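Local coordinates for protein polysaccharide Lyase Family 6 (Bacteroides cellulosilyticus, PDB 6QPS) that acts as a mannuronic acid-specific alginate lyase of polysaccharide lyase family 6, probably cleaving its substrate by beta-elimination, and binds a calcium ion, at residues I246-C251 / H273-E278; I293-Q298 / F313-R318; Y339-N344 / M367-R372. All blocks are in the same frame, centred on the assembly; numbering follows the deposited sequence. Where two conformers were deposited one is given.

Interaction 1: residues I246-C251 / H273-E278; sequences ISVKSC and HYNVIE. With ACT (acetate ion), chain D.
The carboxamide of N275 slides past the isopropyl group of V248, the two side chains running in opposite directions, with V248 CG1 lying 3.6 Å from N275 ND2. The amide is used at both ends. ND2 of N275 donates to S250 O at 3.2 Å, meeting the carbonyl almost head-on and with that oxygen in the amide plane, while OD1 accepts the backbone N-H of N253. An asparagine suits this buried turn because one short, flat group offers both a donor and an acceptor to the main chain, and the two bonds together fix its rotation. The hydroxyl of S250 is bonded to I217 O and to N253.

C251 and H273 meet where the two loops come together. SG of C251 stands beside its own backbone N (chi1 -57°), which places the sulfur where it accepts the N-H of H273 at 3.4 Å. The imidazole approaches obliquely, CD2 of H273 being 3.9 Å from the same sulfur, and C251 CA makes a C-H...O contact of 3.1 Å with H273 O. Cysteine is small enough for so close a backbone approach, and its polarisable sulfur both accepts that N-H and lies against the imidazole. The ring of H273 is tied to Q224 through NE2. K249 points away and gives NZ to an acetate oxygen at 2.8 Å; S220 also binds this ion, probably a crystallisation component.

The contact joins the loop after strand 244-249 to the loop before strand 276-283, on different faces of the parallel beta-helix; L255 of strand 254-261 touches both V248 and I277.

Interaction 2: residues I293-Q298 / F313-R318; sequences IRIINQ and FGLLVR
Two parallel strands in successive coils of a beta-helix, 293-295 and 315-318, lie side by side here, their directions only 11° apart and their axes 4.8 Å from each other. Four backbone bonds join them in parallel register: I293 N to G314 O, L316 N to I293 O, I295 N to L316 O and R318 N to I295 O. Each of I293 and I295 therefore binds through both its N-H and its C=O, whereas R294 turns its own to strand 266-271 on its other side.

Side chains alternate between two faces. I293, I295, L315 and V317 share one, where the side chains of I295 and L315 cross at a slant, I295 CG1 4.1 Å from L315 CD1, and I295 CB lies 4.3 Å from V317 CG2; beta-branched isoleucine and valine suit an extended backbone, and L315 adds apolar bulk. R294 and L316 occupy the other face, pointing the same way with R294 CD 4.1 Å from L316 CD2. F313 holds CG between its own backbone N and carbonyl carbon (chi1 56°), which brings the ring against R294, CZ lying 3.8 Å from R294 CB. CZ sits at the edge of the guanidinium, whose plane is nearly perpendicular to the ring, and L316 CB lies over one ring face, toward its rim. Next to the last bond, I296 CG1 lies alongside R318 CB at 4.0 Å; the charged end of R318 reaches R363 O and the ring of Y339.

I293 and I295 pack on V302, L315 and V317 on strand 357-361: a parallel beta-helix wall, apolar inside, with R294 outside beside L316, F313 and the calcium ligand E244.

Interaction 3: residues Y339-N344 / M367-R372; sequences YHRVEN and MPRNVR
In R341 the chain leaves opposite the backbone N (chi1 -169°) and bends at chi3 (-70°), while R369, in the conformer described here, has CG anti to its carbonyl carbon and bends likewise. The two chains thus cross obliquely and lay one guanidinium flat on the other, centres 3.7 Å apart and planes 7° from parallel. Such stacking of like charges is probably made tolerable by carboxylates: R341 NH2 pairs with E323, and R369 NH2 forms a salt bridge with E343 OE1 at 2.9 Å. That oxygen meets R369 at the guanidinium edge, near its plane. R341 NH1 also reaches a lone pair of M367 O at 2.9 Å and shares a water with M367 N. With a leucine in place of R341, M367 O would probably lose this donor, E323 its charge partner, and R369 the flat group covering one face.

The backbones run roughly parallel, entering neighbouring coils of the beta-helix, with one parallel bridge between E343 and R369: R369 N donates to V342 O at 3.0 Å, and N344 N to R369 O at 3.2 Å. N344 and N370 both take positive phi at the corners leading into strands 345-353 and 371-379, a conformation asparagine adopts readily. Their side chains lie alongside, N344 OD1 3.5 Å from N370 CB, and one water links both amides to E343. On the buried side, V342 CG1 meets V371 CG2 at 3.8 Å.

The three contacts follow one another along the chain, each closing before the next opens, and step along the parallel beta-helix in the same order. Centres of interactions 1 and 2 lie about 11 Å apart, those of 2 and 3 about 10 Å, and those of 1 and 3 about 15 Å. Segment 293-298 touches both other contacts: Y274 N comes 2.9 Å from Q298 O, and N297 N 3.0 Å from H340 O, each a probable hydrogen bond. Strands 276-283 and 291-295 follow each other in the chain. Interaction 2 comes closest to the calcium ion, so the same coil architecture continues from the metal site into interaction 3, away from the annotated sites.

Interaction 1: residues I246-C251 / H273-E278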
loop_
_atom_site.group_PDB
_atom_site.type_symbol
_atom_site.label_atom_id
_atom_site.label_comp_id
_atom_site.label_asym_id
_atom_site.label_seq_id
_atom_site.Cartn_x
_atom_site.Cartn_y
_atom_site.Cartn_z
ATOM N N ILE A 246 3.087 1.172 -3.109
ATOM C CA ILE A 246 3.238 1.172 -1.662
ATOM C C ILE A 246 4.685 1.535 -1.374
ATOM O O ILE A 246 5.608 0.869 -1.880
ATOM C CB ILE A 246 2.913 -0.190 -1.041
ATOM C CG1 ILE A 246 1.506 -0.668 -1.429
ATOM C CG2 ILE A 246 3.092 -0.112 0.475
ATOM C CD1 ILE A 246 1.164 -2.037 -0.830
ATOM N N SER A 247 4.878 2.588 -0.585
ATOM C CA SER A 247 6.199 3.014 -0.119
ATOM C C SER A 247 6.314 2.677 1.371
ATOM O O SER A 247 5.732 3.349 2.232
ATOM C CB SER A 247 6.331 4.500 -0.388
ATOM O OG SER A 247 7.584 5.026 -0.044
ATOM N N VAL A 248 7.009 1.582 1.671
ATOM C CA VAL A 248 7.219 1.146 3.051
ATOM C C VAL A 248 8.415 1.915 3.608
ATOM O O VAL A 248 9.515 1.831 3.049
ATOM C CB VAL A 248 7.452 -0.377 3.132
ATOM C CG1 VAL A 248 7.577 -0.785 4.607
ATOM C CG2 VAL A 248 6.332 -1.181 2.441
ATOM N N LYS A 249 8.191 2.692 4.674
ATOM C CA LYS A 249 9.204 3.559 5.266
ATOM C C LYS A 249 9.217 3.420 6.794
ATOM O O LYS A 249 9.227 4.415 7.529
ATOM C CB LYS A 249 8.985 5.019 4.837
ATOM C CG LYS A 249 9.274 5.266 3.347
ATOM C CD LYS A 249 9.074 6.733 2.964
ATOM C CE LYS A 249 9.779 7.070 1.662
ATOM N NZ LYS A 249 9.566 8.490 1.241
ATOM N N SER A 250 9.217 2.175 7.285
ATOM C CA SER A 250 9.237 1.862 8.715
ATOM C C SER A 250 9.462 0.353 8.842
ATOM O O SER A 250 9.649 -0.345 7.838
ATOM C CB SER A 250 7.981 2.354 9.433
ATOM O OG SER A 250 6.823 1.775 8.846
ATOM N N CYS A 251 9.508 -0.137 10.086
ATOM C CA CYS A 251 9.981 -1.487 10.371
ATOM C C CYS A 251 8.878 -2.469 10.749
ATOM O O CYS A 251 7.859 -2.104 11.351
ATOM C CB CYS A 251 11.033 -1.468 11.497
ATOM S SG CYS A 251 12.487 -0.426 11.240
ATOM N N HIS A 273 13.334 -1.623 8.178
ATOM C CA HIS A 273 13.931 -2.961 8.206
ATOM C C HIS A 273 12.910 -4.009 8.631
ATOM O O HIS A 273 11.887 -3.713 9.265
ATOM C CB HIS A 273 15.158 -2.994 9.155
ATOM C CG HIS A 273 16.021 -1.781 9.012
ATOM N ND1 HIS A 273 16.784 -1.530 7.886
ATOM C CD2 HIS A 273 16.161 -0.705 9.820
ATOM C CE1 HIS A 273 17.396 -0.365 8.042
ATOM N NE2 HIS A 273 16.997 0.172 9.185
ATOM N N TYR A 274 13.215 -5.255 8.275
ATOM C CA TYR A 274 12.504 -6.433 8.779
ATOM C C TYR A 274 11.046 -6.511 8.330
ATOM O O TYR A 274 10.168 -6.987 9.064
ATOM C CB TYR A 274 12.598 -6.523 10.303
ATOM C CG TYR A 274 13.978 -6.427 10.912
ATOM C CD1 TYR A 274 14.920 -7.430 10.710
ATOM C CD2 TYR A 274 14.338 -5.353 11.711
ATOM C CE1 TYR A 274 16.164 -7.373 11.300
ATOM C CE2 TYR A 274 15.579 -5.300 12.311
ATOM C CZ TYR A 274 16.514 -6.283 12.064
ATOM O OH TYR A 274 17.754 -6.214 12.666
ATOM N N ASN A 275 10.764 -6.069 7.108
ATOM C CA ASN A 275 9.431 -6.176 6.536
ATOM C C ASN A 275 9.209 -7.564 5.963
ATOM O O ASN A 275 10.131 -8.187 5.436
ATOM C CB ASN A 275 9.238 -5.061 5.514
ATOM C CG ASN A 275 9.217 -3.690 6.198
ATOM O OD1 ASN A 275 8.363 -3.429 7.066
ATOM N ND2 ASN A 275 10.184 -2.834 5.890
ATOM N N VAL A 276 7.993 -8.080 6.139
ATOM C CA VAL A 276 7.621 -9.440 5.768
ATOM C C VAL A 276 6.649 -9.352 4.592
ATOM O O VAL A 276 5.568 -8.761 4.719
ATOM C CB VAL A 276 7.044 -10.195 6.977
ATOM C CG1 VAL A 276 6.571 -11.589 6.568
ATOM C CG2 VAL A 276 8.076 -10.289 8.132
ATOM N N ILE A 277 7.045 -9.931 3.454
ATOM C CA ILE A 277 6.367 -9.768 2.164
ATOM C C ILE A 277 5.978 -11.168 1.697
ATOM O O ILE A 277 6.821 -11.901 1.163
ATOM C CB ILE A 277 7.292 -9.083 1.148
ATOM C CG1 ILE A 277 8.005 -7.843 1.735
ATOM C CG2 ILE A 277 6.525 -8.707 -0.082
ATOM C CD1 ILE A 277 7.101 -6.726 2.173
ATOM N N GLU A 278 4.704 -11.538 1.859
ATOM C CA GLU A 278 4.248 -12.917 1.672
ATOM C C GLU A 278 3.093 -13.011 0.682
ATOM O O GLU A 278 2.044 -12.394 0.869
ATOM C CB GLU A 278 3.769 -13.517 3.018
ATOM C CG GLU A 278 4.880 -13.803 4.026
ATOM C CD GLU A 278 4.359 -14.126 5.417
ATOM O OE1 GLU A 278 3.264 -13.650 5.785
ATOM O OE2 GLU A 278 5.062 -14.842 6.181
HETATM C C ACT D . 9.676 11.267 3.666
HETATM O O ACT D . 9.642 10.042 3.624
HETATM O OXT ACT D . 10.382 12.013 4.389
HETATM C CH3 ACT D . 8.786 11.989 2.660
#

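Interaction 2: residues I293-Q298 / F313-R318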
loop_
_atom_site.group_PDB
_atom_site.type_symbol
_atom_site.label_atom_id
_atom_site.label_comp_id
_atom_site.label_asym_id
_atom_site.label_seq_id
_atom_site.Cartn_x
_atom_site.Cartn_y
_atom_site.Cartn_z
ATOM N N ILE A 293 8.958 -6.035 -6.821
ATOM C CA ILE A 293 9.414 -5.757 -5.454
ATOM C C ILE A 293 10.786 -5.115 -5.517
ATOM O O ILE A 293 11.698 -5.645 -6.161
ATOM C CB ILE A 293 9.438 -7.030 -4.586
ATOM C CG1 ILE A 293 8.028 -7.580 -4.441
ATOM C CG2 ILE A 293 10.024 -6.743 -3.210
ATOM C CD1 ILE A 293 7.926 -9.006 -3.881
ATOM N N ARG A 294 10.930 -3.968 -4.862
ATOM C CA ARG A 294 12.199 -3.249 -4.774
ATOM C C ARG A 294 12.735 -3.331 -3.350
ATOM O O ARG A 294 12.033 -2.952 -2.398
ATOM C CB ARG A 294 12.029 -1.788 -5.200
ATOM C CG ARG A 294 13.286 -0.944 -5.224
ATOM C CD ARG A 294 13.273 0.056 -6.377
ATOM N NE ARG A 294 12.185 1.024 -6.353
ATOM C CZ ARG A 294 12.292 2.274 -5.893
ATOM N NH1 ARG A 294 13.434 2.700 -5.384
ATOM N NH2 ARG A 294 11.253 3.104 -5.952
ATOM N N ILE A 295 13.977 -3.802 -3.211
ATOM C CA ILE A 295 14.616 -4.071 -1.921
ATOM C C ILE A 295 15.778 -3.101 -1.679
ATOM O O ILE A 295 16.749 -3.073 -2.452
ATOM C CB ILE A 295 15.104 -5.526 -1.852
ATOM C CG1 ILE A 295 13.942 -6.500 -1.995
ATOM C CG2 ILE A 295 15.896 -5.745 -0.560
ATOM C CD1 ILE A 295 12.908 -6.410 -0.889
ATOM N N ILE A 296 15.637 -2.302 -0.607
ATOM C CA ILE A 296 16.642 -1.457 0.035
ATOM C C ILE A 296 16.535 -1.838 1.522
ATOM O O ILE A 296 15.542 -2.433 1.952
ATOM C CB ILE A 296 16.322 0.047 -0.211
ATOM C CG1 ILE A 296 16.239 0.322 -1.721
ATOM C CG2 ILE A 296 17.316 1.012 0.445
ATOM C CD1 ILE A 296 15.330 1.474 -2.059
ATOM N N ASN A 297 17.583 -1.552 2.312
ATOM C CA ASN A 297 17.569 -1.805 3.763
ATOM C C ASN A 297 17.636 -3.291 4.131
ATOM O O ASN A 297 17.886 -4.140 3.276
ATOM C CB ASN A 297 16.365 -1.134 4.437
ATOM C CG ASN A 297 16.059 0.233 3.867
ATOM O OD1 ASN A 297 16.728 1.184 4.173
ATOM N ND2 ASN A 297 15.060 0.316 2.997
ATOM N N GLN A 298 17.493 -3.620 5.417
ATOM C CA GLN A 298 17.885 -4.948 5.865
ATOM C C GLN A 298 16.759 -5.756 6.486
ATOM O O GLN A 298 15.748 -5.229 6.947
ATOM C CB GLN A 298 19.089 -4.888 6.817
ATOM C CG GLN A 298 18.882 -4.147 8.101
ATOM C CD GLN A 298 20.126 -4.174 9.019
ATOM O OE1 GLN A 298 20.091 -4.775 10.070
ATOM N NE2 GLN A 298 21.191 -3.503 8.619
ATOM N N PHE A 313 10.915 -3.653 -13.478
ATOM C CA PHE A 313 11.761 -4.646 -12.813
ATOM C C PHE A 313 10.812 -5.643 -12.163
ATOM O O PHE A 313 9.714 -5.271 -11.737
ATOM C CB PHE A 313 12.746 -4.079 -11.755
ATOM C CG PHE A 313 12.071 -3.295 -10.676
ATOM C CD1 PHE A 313 11.533 -3.910 -9.572
ATOM C CD2 PHE A 313 11.949 -1.917 -10.787
ATOM C CE1 PHE A 313 10.869 -3.169 -8.630
ATOM C CE2 PHE A 313 11.300 -1.185 -9.829
ATOM C CZ PHE A 313 10.744 -1.818 -8.765
ATOM N N GLY A 314 11.241 -6.898 -12.061
ATOM C CA GLY A 314 10.515 -7.902 -11.294
ATOM C C GLY A 314 10.983 -7.899 -9.852
ATOM O O GLY A 314 10.181 -7.812 -8.916
ATOM N N LEU A 315 12.301 -7.978 -9.673
ATOM C CA LEU A 315 12.978 -7.821 -8.388
ATOM C C LEU A 315 14.139 -6.869 -8.609
ATOM O O LEU A 315 14.925 -7.073 -9.533
ATOM C CB LEU A 315 13.552 -9.149 -7.882
ATOM C CG LEU A 315 14.344 -9.031 -6.575
ATOM C CD1 LEU A 315 13.488 -8.723 -5.367
ATOM C CD2 LEU A 315 15.144 -10.332 -6.367
ATOM N N LEU A 316 14.280 -5.860 -7.753
ATOM C CA LEU A 316 15.446 -4.987 -7.763
ATOM C C LEU A 316 16.074 -5.003 -6.376
ATOM O O LEU A 316 15.375 -4.768 -5.382
ATOM C CB LEU A 316 15.052 -3.568 -8.177
ATOM C CG LEU A 316 16.196 -2.602 -8.510
ATOM C CD1 LEU A 316 15.726 -1.529 -9.500
ATOM C CD2 LEU A 316 16.773 -1.964 -7.254
ATOM N N VAL A 317 17.376 -5.302 -6.312
ATOM C CA VAL A 317 18.144 -5.271 -5.063
ATOM C C VAL A 317 19.228 -4.201 -5.221
ATOM O O VAL A 317 20.143 -4.346 -6.037
ATOM C CB VAL A 317 18.736 -6.639 -4.697
ATOM C CG1 VAL A 317 19.498 -6.543 -3.359
ATOM C CG2 VAL A 317 17.640 -7.701 -4.605
ATOM N N ARG A 318 19.124 -3.125 -4.446
ATOM C CA ARG A 318 19.906 -1.919 -4.673
ATOM C C ARG A 318 21.162 -1.882 -3.804
ATOM O O ARG A 318 21.184 -2.416 -2.689
ATOM C CB ARG A 318 19.053 -0.700 -4.328
ATOM C CG ARG A 318 19.519 0.610 -4.979
ATOM C CD ARG A 318 18.894 1.838 -4.322
ATOM N NE ARG A 318 19.216 3.108 -5.004
ATOM C CZ ARG A 318 20.322 3.815 -4.820
ATOM N NH1 ARG A 318 21.260 3.400 -3.977
ATOM N NH2 ARG A 318 20.499 4.943 -5.494
#

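Interaction 3: residues Y339-N344 / M367-R372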
loop_
_atom_site.group_PDB
_atom_site.type_symbol
_atom_site.label_atom_id
_atom_site.label_comp_id
_atom_site.label_asym_id
_atom_site.label_seq_id
_atom_site.Cartn_x
_atom_site.Cartn_y
_atom_site.Cartn_z
ATOM N N TYR A 339 19.831 6.021 0.989
ATOM C CA TYR A 339 19.631 4.596 0.748
ATOM C C TYR A 339 20.575 3.818 1.651
ATOM O O TYR A 339 21.758 4.160 1.757
ATOM C CB TYR A 339 19.934 4.237 -0.733
ATOM C CG TYR A 339 18.997 4.922 -1.711
ATOM C CD1 TYR A 339 19.275 6.187 -2.209
ATOM C CD2 TYR A 339 17.823 4.301 -2.119
ATOM C CE1 TYR A 339 18.400 6.823 -3.086
ATOM C CE2 TYR A 339 16.938 4.932 -2.980
ATOM C CZ TYR A 339 17.248 6.183 -3.472
ATOM O OH TYR A 339 16.382 6.821 -4.339
ATOM N N HIS A 340 20.054 2.770 2.293
ATOM C CA HIS A 340 20.796 2.012 3.291
ATOM C C HIS A 340 21.046 0.587 2.816
ATOM O O HIS A 340 20.204 -0.027 2.141
ATOM C CB HIS A 340 20.082 2.095 4.641
ATOM C CG HIS A 340 19.980 3.497 5.146
ATOM N ND1 HIS A 340 19.004 4.372 4.710
ATOM C CD2 HIS A 340 20.772 4.199 5.991
ATOM C CE1 HIS A 340 19.174 5.538 5.308
ATOM N NE2 HIS A 340 20.251 5.467 6.076
ATOM N N ARG A 341 22.232 0.074 3.171
ATOM C CA ARG A 341 22.697 -1.218 2.672
ATOM C C ARG A 341 21.648 -2.328 2.803
ATOM O O ARG A 341 20.980 -2.483 3.837
ATOM C CB ARG A 341 23.971 -1.642 3.418
ATOM C CG ARG A 341 24.666 -2.842 2.790
ATOM C CD ARG A 341 25.700 -3.487 3.734
ATOM N NE ARG A 341 26.894 -2.697 3.989
ATOM C CZ ARG A 341 28.035 -2.769 3.294
ATOM N NH1 ARG A 341 28.141 -3.569 2.245
ATOM N NH2 ARG A 341 29.070 -2.037 3.653
ATOM N N VAL A 342 21.522 -3.128 1.750
ATOM C CA VAL A 342 20.739 -4.348 1.814
ATOM C C VAL A 342 21.569 -5.423 2.504
ATOM O O VAL A 342 22.651 -5.781 2.032
ATOM C CB VAL A 342 20.299 -4.808 0.419
ATOM C CG1 VAL A 342 19.634 -6.178 0.506
ATOM C CG2 VAL A 342 19.355 -3.787 -0.230
ATOM N N GLU A 343 21.059 -5.966 3.607
ATOM C CA GLU A 343 21.714 -7.122 4.212
ATOM C C GLU A 343 20.671 -8.010 4.873
ATOM O O GLU A 343 19.622 -7.537 5.323
ATOM C CB GLU A 343 22.900 -6.848 5.156
ATOM C CG GLU A 343 22.865 -5.639 5.973
ATOM C CD GLU A 343 24.196 -5.389 6.711
ATOM O OE1 GLU A 343 25.005 -6.320 6.897
ATOM O OE2 GLU A 343 24.445 -4.246 7.125
ATOM N N ASN A 344 20.981 -9.299 4.938
ATOM C CA ASN A 344 20.195 -10.273 5.704
ATOM C C ASN A 344 18.763 -10.370 5.192
ATOM O O ASN A 344 17.800 -10.286 5.955
ATOM C CB ASN A 344 20.227 -9.972 7.205
ATOM C CG ASN A 344 21.610 -9.627 7.688
ATOM O OD1 ASN A 344 22.601 -10.305 7.370
ATOM N ND2 ASN A 344 21.707 -8.577 8.484
ATOM N N MET A 367 27.631 -2.544 -0.939
ATOM C CA MET A 367 27.092 -3.649 -1.720
ATOM C C MET A 367 26.127 -4.508 -0.895
ATOM O O MET A 367 26.249 -4.600 0.333
ATOM C CB MET A 367 28.241 -4.546 -2.197
ATOM C CG MET A 367 29.324 -3.847 -3.009
ATOM S SD MET A 367 28.725 -3.137 -4.558
ATOM C CE MET A 367 28.826 -1.393 -4.163
ATOM N N PRO A 368 25.171 -5.172 -1.540
ATOM C CA PRO A 368 24.317 -6.109 -0.798
ATOM C C PRO A 368 25.139 -7.236 -0.186
ATOM O O PRO A 368 26.091 -7.732 -0.786
ATOM C CB PRO A 368 23.341 -6.651 -1.851
ATOM C CG PRO A 368 23.461 -5.723 -3.030
ATOM C CD PRO A 368 24.817 -5.098 -2.966
ATOM N N ARG A 369 24.740 -7.650 1.015
ATOM C CA ARG A 369 25.428 -8.685 1.774
ATOM C C ARG A 369 24.394 -9.643 2.344
ATOM O O ARG A 369 23.341 -9.212 2.807
ATOM C CB ARG A 369 26.230 -8.076 2.955
ATOM C CG ARG A 369 27.348 -7.142 2.546
ATOM C CD ARG A 369 28.298 -6.909 3.705
ATOM N NE ARG A 369 27.647 -6.321 4.876
ATOM C CZ ARG A 369 28.275 -5.548 5.758
ATOM N NH1 ARG A 369 29.562 -5.271 5.592
ATOM N NH2 ARG A 369 27.629 -5.052 6.804
ATOM N N ASN A 370 24.702 -10.934 2.340
ATOM C CA ASN A 370 23.830 -11.929 2.973
ATOM C C ASN A 370 22.401 -11.855 2.451
ATOM O O ASN A 370 21.415 -11.847 3.209
ATOM C CB ASN A 370 23.901 -11.814 4.489
ATOM C CG ASN A 370 25.210 -12.272 4.998
ATOM O OD1 ASN A 370 25.615 -13.401 4.690
ATOM N ND2 ASN A 370 25.922 -11.415 5.711
ATOM N N VAL A 371 22.280 -11.823 1.128
ATOM C CA VAL A 371 21.004 -12.006 0.447
ATOM C C VAL A 371 20.941 -13.446 -0.037
ATOM O O VAL A 371 21.842 -13.913 -0.742
ATOM C CB VAL A 371 20.859 -11.045 -0.736
ATOM C CG1 VAL A 371 19.506 -11.218 -1.421
ATOM C CG2 VAL A 371 21.024 -9.616 -0.275
ATOM N N ARG A 372 19.904 -14.171 0.350
ATOM C CA ARG A 372 19.710 -15.533 -0.124
ATOM C C ARG A 372 18.627 -15.514 -1.182
ATOM O O ARG A 372 17.549 -14.963 -0.951
ATOM C CB ARG A 372 19.339 -16.493 1.012
ATOM C CG ARG A 372 19.425 -17.968 0.560
ATOM C CD ARG A 372 19.017 -18.963 1.661
ATOM N NE ARG A 372 17.574 -18.879 1.890
ATOM C CZ ARG A 372 16.711 -19.896 1.858
ATOM N NH1 ARG A 372 17.115 -21.137 1.647
ATOM N NH2 ARG A 372 15.433 -19.633 2.058
HETATM O O HOH W 1 30.314 -3.196 0.308
HETATM O O HOH W 2 24.966 -9.005 7.007
#